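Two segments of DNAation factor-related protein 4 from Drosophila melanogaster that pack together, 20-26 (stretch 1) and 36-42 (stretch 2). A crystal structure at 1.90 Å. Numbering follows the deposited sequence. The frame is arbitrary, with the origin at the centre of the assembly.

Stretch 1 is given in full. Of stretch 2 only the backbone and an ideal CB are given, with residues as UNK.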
# COMPACT_ATOMS: atom_id res chain seq x y z
N THR B 20 10.14 13.35 25.63
CA THR B 20 10.42 13.63 27.04
C THR B 20 9.30 13.15 27.94
O THR B 20 9.55 12.67 29.05
CB THR B 20 10.63 15.13 27.26
OG1 THR B 20 9.41 15.82 26.99
CG2 THR B 20 11.76 15.67 26.38
N ARG B 21 8.06 13.34 27.50
CA ARG B 21 6.87 12.88 28.22
C ARG B 21 5.94 12.22 27.21
O ARG B 21 5.87 12.64 26.05
CB ARG B 21 6.17 14.04 28.94
CG ARG B 21 6.92 14.53 30.18
CD ARG B 21 6.32 15.80 30.77
NE ARG B 21 6.42 16.95 29.88
CZ ARG B 21 5.38 17.64 29.42
NH1 ARG B 21 4.15 17.30 29.78
NH2 ARG B 21 5.57 18.68 28.61
N LYS B 22 5.25 11.18 27.66
CA LYS B 22 4.48 10.31 26.77
C LYS B 22 3.09 10.12 27.36
O LYS B 22 2.96 9.71 28.52
CB LYS B 22 5.18 8.95 26.61
CG LYS B 22 6.63 9.07 26.20
CD LYS B 22 7.31 7.72 26.05
CE LYS B 22 8.80 7.90 25.83
NZ LYS B 22 9.43 6.72 25.17
N TYR B 23 2.06 10.43 26.59
CA TYR B 23 0.69 10.36 27.08
C TYR B 23 -0.17 9.53 26.15
O TYR B 23 -0.13 9.71 24.93
CB TYR B 23 0.08 11.75 27.23
CG TYR B 23 0.82 12.62 28.20
CD1 TYR B 23 1.77 13.54 27.76
CD2 TYR B 23 0.60 12.51 29.57
CE1 TYR B 23 2.46 14.34 28.65
CE2 TYR B 23 1.28 13.30 30.47
CZ TYR B 23 2.21 14.21 30.00
OH TYR B 23 2.89 15.00 30.90
N GLY B 24 -0.96 8.64 26.74
CA GLY B 24 -2.10 8.06 26.05
C GLY B 24 -3.28 8.98 26.28
O GLY B 24 -3.52 9.41 27.41
N ILE B 25 -4.00 9.29 25.20
CA ILE B 25 -5.07 10.28 25.22
C ILE B 25 -6.26 9.73 24.45
O ILE B 25 -6.11 9.26 23.32
CB ILE B 25 -4.62 11.61 24.58
CG1 ILE B 25 -3.46 12.23 25.37
CG2 ILE B 25 -5.79 12.57 24.47
CD1 ILE B 25 -2.89 13.49 24.71
N GLY B 26 -7.45 9.83 25.04
CA GLY B 26 -8.68 9.48 24.34
C GLY B 26 -9.29 10.70 23.68
O GLY B 26 -9.38 11.77 24.28
N UNK B 36 -6.26 18.38 23.89
CA UNK B 36 -5.76 17.61 25.03
C UNK B 36 -4.24 17.50 24.99
O UNK B 36 -3.59 17.52 26.05
CB UNK B 36 -6.39 16.21 25.05
N UNK B 37 -3.66 17.40 23.80
CA UNK B 37 -2.20 17.39 23.67
C UNK B 37 -1.61 18.73 24.09
O UNK B 37 -0.56 18.77 24.75
CB UNK B 37 -1.79 17.06 22.23
N UNK B 38 -2.27 19.83 23.73
CA UNK B 38 -1.74 21.14 24.06
C UNK B 38 -1.78 21.38 25.57
O UNK B 38 -0.94 22.12 26.10
CB UNK B 38 -2.52 22.23 23.33
N UNK B 39 -2.74 20.75 26.26
CA UNK B 39 -2.76 20.85 27.72
C UNK B 39 -1.49 20.27 28.32
O UNK B 39 -0.96 20.79 29.31
CB UNK B 39 -3.99 20.13 28.29
N UNK B 40 -0.97 19.19 27.73
CA UNK B 40 0.23 18.52 28.22
C UNK B 40 1.52 19.14 27.69
O UNK B 40 2.54 19.14 28.40
CB UNK B 40 0.18 17.04 27.84
N UNK B 41 1.50 19.66 26.46
CA UNK B 41 2.65 20.29 25.80
C UNK B 41 2.26 21.69 25.36
O UNK B 41 1.72 21.88 24.26
CB UNK B 41 3.13 19.46 24.61
N UNK B 42 2.51 22.70 26.18
CA UNK B 42 2.08 24.07 25.84
C UNK B 42 2.80 24.63 24.63
O UNK B 42 3.95 25.08 24.72
CB UNK B 42 2.30 25.00 27.03

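Residues 36-40 of stretch 2 are helical and run nearly antiparallel to strand 22-26, at 151° between their N-to-C directions. The axes approach to 10.0 Å. Positions whose CB points toward the strand meet the side chains of Arg21, Tyr23 and Ile25, which point back at the helix.

Position 36 has helical angles, and its CB points toward stretch 1. The ideal CB is 3.7 Å from Ile25 CG2 and 5.4 Å from the carbonyl oxygen Gly26 O. The site offers an apolar surface first and an acceptor farther out. An aliphatic residue could cover Ile25; a long chain with a donor at its end could also reach the carbonyl. The residue is Lys36. Its chain is nearly extended after an m chi1. Lys36 CD packs 3.7 Å from Ile25 CG2, and Lys36 NZ donates a hydrogen bond to Gly26 O at 2.9 Å.

Position 37 is helical, with CB sideways, 4.5 Å from Ile25 CD1. What stretch 1 offers here is a methyl group at the edge of reach. A small apolar residue would suit, though stretch 1 alone does not exclude a larger one. The residue is Ala37. Its CB makes a loose apolar contact with Ile25 CD1.

At position 38 the CB finds nothing of stretch 1 within 5.5 Å. Many residues would do, polar ones included. It is Lys38, an extended chain that makes no contact here.

Position 39 is likewise out of reach, and the choice is again wide. It is Ser39, which makes no contact with stretch 1.

Position 40 points toward stretch 1. Its ideal CB is 3.6 Å from Tyr23 CE1 and 4.4 Å from Arg21 NH1. The Tyr23 ring favours a chain with methylene groups to lay on it; the nearby guanidinium would also tolerate an acidic or polar group. The residue is Lys40. Its CG sits over the ring face, 3.8 Å from the centroid of the Tyr23 ring, a CH-pi contact. Lys40 NZ is 5.4 Å from the centroid of the Tyr23 ring, at most a weak attraction. The backbone contributes too: Lys40 O accepts hydrogen bonds from Arg21 NH1 at 2.8 Å and Arg21 NH2 at 3.1 Å. Arg21 NH1 also donates to Tyr23 OH at 2.9 Å, tying the guanidinium to both partners.

Position 41 is the first to leave helical angles, at -125/93. CB points sideways, 4.8 Å from Arg21 NH2. A long or aromatic side chain could turn in toward Arg21 and Tyr23. The residue is Phe41, and its end comes nearer than its CB. CE1 lies over one face of the Arg21 guanidinium, and Phe41 CZ is 3.3 Å from Arg21 O. Phe41 CE2 meets Tyr23 CD1 at 3.7 Å, with the ring planes at 75°.

Position 42 has no atom of stretch 1 within 5.5 Å of its ideal CB. Its phi of -66° permits proline among many residues. It is Pro42, which makes no contact within 4.5 Å.

Stretch 2 36-42: KAKSKFP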
# COMPACT_ATOMS: atom_id res chain seq x y z
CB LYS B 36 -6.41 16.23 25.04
CG LYS B 36 -7.91 16.25 25.33
CD LYS B 36 -8.45 14.83 25.54
CE LYS B 36 -9.86 14.85 26.10
NZ LYS B 36 -10.42 13.48 26.34
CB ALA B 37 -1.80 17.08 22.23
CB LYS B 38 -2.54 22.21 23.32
CG LYS B 38 -2.02 23.61 23.52
CD LYS B 38 -3.04 24.64 23.08
CE LYS B 38 -2.46 26.04 23.13
NZ LYS B 38 -3.41 26.99 22.51
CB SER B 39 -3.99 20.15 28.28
OG SER B 39 -5.16 20.91 28.00
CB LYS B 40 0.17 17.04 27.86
CG LYS B 40 -0.94 16.26 28.59
CD LYS B 40 -0.75 16.36 30.10
CE LYS B 40 -1.66 15.39 30.88
NZ LYS B 40 -3.10 15.68 30.65
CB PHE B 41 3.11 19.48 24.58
CG PHE B 41 3.43 18.04 24.89
CD1 PHE B 41 4.69 17.69 25.37
CD2 PHE B 41 2.49 17.05 24.70
CE1 PHE B 41 5.01 16.36 25.67
CE2 PHE B 41 2.80 15.72 24.99
CZ PHE B 41 4.06 15.38 25.47
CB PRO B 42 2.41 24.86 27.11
CG PRO B 42 2.39 23.85 28.20
CD PRO B 42 2.93 22.59 27.59
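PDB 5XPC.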